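Local coordinates for protein AAA family ATPase (Sulfolobus acidocaldarius, PDB 2W2U) that hydrolyses ATP as part of an archaeal cell-division machinery, the piece here being its MIT domain, which binds a peptide of an ESCRT-III partner, at residues A[26-29]-A[30-34]; A[35-38]-A[39-43]. One frame throughout, in Å; residues are numbered along the deposited sequence.

The two contacts lie on consecutive helices of the three-helix MIT domain, with their centres about 8 Å apart. Contact 1 spans the end of helix 11-31 and the turn that follows; it is partly buried, and its chemistry is that of a helix end: backbone capping, a glycine with positive phi and a long lysine–glutamate pair at the surface. Contact 2, the first turns of helix 35-55, is the more buried and stays helical throughout, with side-chain donors doubling up on backbone carbonyls. The two touch where Asp30 OD2 lies 2.7 Å from Tyr42 OH, a probable hydrogen bond, and where the small methyl of Ala26 packs against helix 35-55.

Contact 1: residues A[26-29]-A[30-34]; sequences AVKA and DKEGN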
loop_
_atom_site.group_PDB
_atom_site.type_symbol
_atom_site.label_atom_id
_atom_site.label_comp_id
_atom_site.label_asym_id
_atom_site.label_seq_id
_atom_site.Cartn_x
_atom_site.Cartn_y
_atom_site.Cartn_z
ATOM N N ALA A 26 -5.453 -1.263 -6.305
ATOM C CA ALA A 26 -6.270 -0.285 -5.588
ATOM C C ALA A 26 -6.394 1.055 -6.321
ATOM O O ALA A 26 -7.485 1.617 -6.412
ATOM C CB ALA A 26 -5.722 -0.075 -4.190
ATOM N N VAL A 27 -5.272 1.559 -6.830
ATOM C CA VAL A 27 -5.248 2.833 -7.541
ATOM C C VAL A 27 -6.019 2.716 -8.865
ATOM O O VAL A 27 -6.732 3.646 -9.261
ATOM C CB VAL A 27 -3.788 3.346 -7.750
ATOM C CG1 VAL A 27 -3.767 4.647 -8.521
ATOM C CG2 VAL A 27 -3.097 3.546 -6.408
ATOM N N LYS A 28 -5.894 1.563 -9.522
ATOM C CA LYS A 28 -6.634 1.273 -10.750
ATOM C C LYS A 28 -8.138 1.277 -10.486
ATOM O O LYS A 28 -8.882 2.016 -11.139
ATOM C CB LYS A 28 -6.195 -0.074 -11.341
ATOM C CG LYS A 28 -6.809 -0.418 -12.704
ATOM C CD LYS A 28 -6.463 -1.850 -13.111
ATOM C CE LYS A 28 -7.195 -2.283 -14.377
ATOM N NZ LYS A 28 -6.619 -1.671 -15.608
ATOM N N ALA A 29 -8.572 0.463 -9.519
ATOM C CA ALA A 29 -9.979 0.383 -9.123
ATOM C C ALA A 29 -10.512 1.741 -8.658
ATOM O O ALA A 29 -11.642 2.113 -8.970
ATOM C CB ALA A 29 -10.173 -0.673 -8.038
ATOM N N ASP A 30 -9.674 2.475 -7.929
ATOM C CA ASP A 30 -9.978 3.823 -7.461
ATOM C C ASP A 30 -10.315 4.757 -8.631
ATOM O O ASP A 30 -11.337 5.449 -8.603
ATOM C CB ASP A 30 -8.785 4.367 -6.658
ATOM C CG ASP A 30 -9.143 5.545 -5.769
ATOM O OD1 ASP A 30 -10.174 6.220 -6.004
ATOM O OD2 ASP A 30 -8.367 5.806 -4.826
ATOM N N LYS A 31 -9.461 4.762 -9.654
ATOM C CA LYS A 31 -9.645 5.622 -10.827
ATOM C C LYS A 31 -10.823 5.199 -11.712
ATOM O O LYS A 31 -11.374 6.014 -12.456
ATOM C CB LYS A 31 -8.351 5.716 -11.643
ATOM C CG LYS A 31 -7.222 6.465 -10.920
ATOM C CD LYS A 31 -5.991 6.627 -11.806
ATOM C CE LYS A 31 -4.773 7.096 -11.015
ATOM N NZ LYS A 31 -4.897 8.481 -10.483
ATOM N N GLU A 32 -11.206 3.929 -11.620
ATOM C CA GLU A 32 -12.394 3.408 -12.296
ATOM C C GLU A 32 -13.692 3.641 -11.503
ATOM O O GLU A 32 -14.781 3.288 -11.965
ATOM C CB GLU A 32 -12.205 1.922 -12.612
ATOM C CG GLU A 32 -11.219 1.679 -13.748
ATOM C CD GLU A 32 -10.737 0.242 -13.838
ATOM O OE1 GLU A 32 -11.397 -0.660 -13.276
ATOM O OE2 GLU A 32 -9.690 0.023 -14.485
ATOM N N GLY A 33 -13.571 4.233 -10.317
ATOM C CA GLY A 33 -14.726 4.595 -9.493
ATOM C C GLY A 33 -15.379 3.427 -8.771
ATOM O O GLY A 33 -16.587 3.449 -8.508
ATOM N N ASN A 34 -14.585 2.398 -8.478
ATOM C CA ASN A 34 -15.035 1.248 -7.700
ATOM C C ASN A 34 -14.471 1.346 -6.281
ATOM O O ASN A 34 -13.430 0.754 -5.971
ATOM C CB ASN A 34 -14.580 -0.057 -8.367
ATOM C CG ASN A 34 -15.360 -1.282 -7.884
ATOM O OD1 ASN A 34 -15.668 -2.174 -8.680
ATOM N ND2 ASN A 34 -15.673 -1.339 -6.584
#
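Ala29 meets the end of its own helix through its carbonyl, which accepts the N-H of Asn34 over 3.0 Å (Ala29 O to Asn34 N) and a weak bond from Glu32 N. Together with the bond from Gly33 N to Asp30 O, this makes a Schellman motif, a common C-terminal ending of an α-helix. Gly33 takes the positive phi (76°) that glycine accepts readily, and Asn34 follows directly as the N-cap of helix 35-55. Ala29 is buried, and its small methyl fits where the chain turns back, close to Asp30 N and Asn34 O.

Asp30 N still makes a regular helical bond, 2.8 Å to Ala26 O, while Asp30 CB lies against the same oxygen at 3.1 Å. With CG anti to the backbone N (chi1 -162°), its carboxylate is carried off toward the neighbouring helices, where OD2 meets Tyr42 OH and forms a salt bridge with Arg75.

On the solvent side, Lys28 and Glu32 stand one turn apart, and their side chains cross. Glu32 OE2 touches the lysine's methylenes, 3.4 Å from Lys28 CG, before the long salt bridge of 3.7 Å to Lys28 NZ. The carboxylate therefore rests on the aliphatic part of the lysine as well as facing its charge. Val27 and Lys31 run side by side, CE of Lys31 3.6 Å from CG1 of Val27. Both also line the bound peptide, Val27 packing on its backbone and Lys31, like Asp30, on an apolar side chain.

The chemistry thus divides by exposure: the surface charges meet loosely, whereas the buried carboxylate of Asp30 has both a hydroxyl and an arginine to satisfy it, which would probably favour its ionised form.

Contact 2: residues A[35-38]-A[39-43]; sequences AEEA and ITNYK
Asn41 lies alongside Glu37, one turn earlier in the helix, and its side chain can be followed atom by atom. CB rests 3.5 Å from Glu37 O. CG, anti to the carbonyl carbon (chi1 -78°), stays beside the same oxygen, and this turn brings ND2 to 2.9 Å from Glu37 O, with an N-H...O angle of 152°. Asn41 N also bonds to that oxygen, at 3.2 Å, and the two donors approach from opposite faces of the carbonyl plane. ND2 makes a second, weak bond to Glu37 OE2, whose carboxylate lies alongside the amide with its plane turned 77° from it. A short side chain ending in an N-H donor suits this double grip. A leucine here would probably leave Glu37 O with just its backbone donor and deprive the Glu37 carboxylate of its amide mate.

Glu36 O likewise accepts from two donors of Thr40. The hydroxyl donates to it at 2.8 Å (Thr40 OG1 to Glu36 O) from above the carbonyl plane, while Thr40 N comes from a less tilted direction. The two side chains cross, bringing Glu36 OE2 within 2.9 Å of Thr40 OG1. A hydroxyl carried on CB is short enough to reach the carbonyl one turn back. Tyr42 CD2 comes within 3.0 Å of Ala38 O, and Tyr42 CE2 lies 4.1 Å from Ala38 CB; a residue as small as alanine suits a place so close to the ring.

Three helices meet around this segment. Asn41 packs on Tyr22, Asn25 and Ala26 of helix 11-31, and Ile39 on Ile76 and Leu79 of helix 62-81. Tyr42 touches both helices, its ring meeting Tyr72, and it also packs on the bound peptide.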
loop_
_atom_site.group_PDB
_atom_site.type_symbol
_atom_site.label_atom_id
_atom_site.label_comp_id
_atom_site.label_asym_id
_atom_site.label_seq_id
_atom_site.Cartn_x
_atom_site.Cartn_y
_atom_site.Cartn_z
ATOM N N ALA A 35 -15.166 2.100 -5.431
ATOM C CA ALA A 35 -14.704 2.399 -4.074
ATOM C C ALA A 35 -14.371 1.163 -3.245
ATOM O O ALA A 35 -13.321 1.120 -2.596
ATOM C CB ALA A 35 -15.708 3.278 -3.344
ATOM N N GLU A 36 -15.251 0.161 -3.284
ATOM C CA GLU A 36 -15.079 -1.063 -2.494
ATOM C C GLU A 36 -13.836 -1.875 -2.879
ATOM O O GLU A 36 -13.062 -2.276 -2.003
ATOM C CB GLU A 36 -16.332 -1.949 -2.567
ATOM C CG GLU A 36 -16.187 -3.298 -1.863
ATOM C CD GLU A 36 -15.751 -3.174 -0.405
ATOM O OE1 GLU A 36 -16.230 -2.266 0.305
ATOM O OE2 GLU A 36 -14.920 -3.995 0.032
ATOM N N GLU A 37 -13.680 -2.125 -4.180
ATOM C CA GLU A 37 -12.511 -2.806 -4.733
ATOM C C GLU A 37 -11.223 -2.028 -4.495
ATOM O O GLU A 37 -10.177 -2.616 -4.220
ATOM C CB GLU A 37 -12.699 -3.061 -6.232
ATOM C CG GLU A 37 -12.844 -4.538 -6.594
ATOM C CD GLU A 37 -11.627 -5.073 -7.336
ATOM O OE1 GLU A 37 -11.428 -4.664 -8.506
ATOM O OE2 GLU A 37 -10.882 -5.907 -6.761
ATOM N N ALA A 38 -11.302 -0.706 -4.606
ATOM C CA ALA A 38 -10.170 0.152 -4.276
ATOM C C ALA A 38 -9.798 -0.028 -2.802
ATOM O O ALA A 38 -8.633 -0.290 -2.480
ATOM C CB ALA A 38 -10.492 1.606 -4.590
ATOM N N ILE A 39 -10.801 0.073 -1.923
ATOM C CA ILE A 39 -10.601 -0.098 -0.482
ATOM C C ILE A 39 -10.033 -1.470 -0.104
ATOM O O ILE A 39 -9.078 -1.540 0.674
ATOM C CB ILE A 39 -11.884 0.223 0.336
ATOM C CG1 ILE A 39 -12.164 1.735 0.326
ATOM C CG2 ILE A 39 -11.738 -0.246 1.769
ATOM C CD1 ILE A 39 -13.616 2.116 0.690
ATOM N N THR A 40 -10.604 -2.546 -0.658
ATOM C CA THR A 40 -10.139 -3.913 -0.380
ATOM C C THR A 40 -8.644 -4.042 -0.660
ATOM O O THR A 40 -7.892 -4.572 0.148
ATOM C CB THR A 40 -10.908 -4.983 -1.209
ATOM O OG1 THR A 40 -12.315 -4.778 -1.087
ATOM C CG2 THR A 40 -10.601 -6.381 -0.712
ATOM N N ASN A 41 -8.231 -3.546 -1.817
ATOM C CA ASN A 41 -6.848 -3.633 -2.249
ATOM C C ASN A 41 -5.883 -2.730 -1.461
ATOM O O ASN A 41 -4.758 -3.136 -1.172
ATOM C CB ASN A 41 -6.769 -3.413 -3.760
ATOM C CG ASN A 41 -7.171 -4.656 -4.542
ATOM O OD1 ASN A 41 -6.435 -5.641 -4.564
ATOM N ND2 ASN A 41 -8.346 -4.619 -5.178
ATOM N N TYR A 42 -6.337 -1.526 -1.103
ATOM C CA TYR A 42 -5.580 -0.630 -0.218
ATOM C C TYR A 42 -5.332 -1.305 1.140
ATOM O O TYR A 42 -4.212 -1.267 1.666
ATOM C CB TYR A 42 -6.325 0.698 0.004
ATOM C CG TYR A 42 -6.230 1.733 -1.108
ATOM C CD1 TYR A 42 -4.991 2.151 -1.614
ATOM C CD2 TYR A 42 -7.381 2.335 -1.615
ATOM C CE1 TYR A 42 -4.913 3.116 -2.627
ATOM C CE2 TYR A 42 -7.318 3.296 -2.625
ATOM C CZ TYR A 42 -6.082 3.683 -3.120
ATOM O OH TYR A 42 -6.029 4.628 -4.108
ATOM N N LYS A 43 -6.376 -1.923 1.700
ATOM C CA LYS A 43 -6.271 -2.599 2.997
ATOM C C LYS A 43 -5.267 -3.745 2.942
ATOM O O LYS A 43 -4.536 -3.986 3.903
ATOM C CB LYS A 43 -7.626 -3.139 3.460
ATOM C CG LYS A 43 -8.612 -2.092 3.929
ATOM C CD LYS A 43 -9.793 -2.759 4.626
ATOM C CE LYS A 43 -10.936 -1.788 4.854
ATOM N NZ LYS A 43 -10.700 -0.861 5.979
#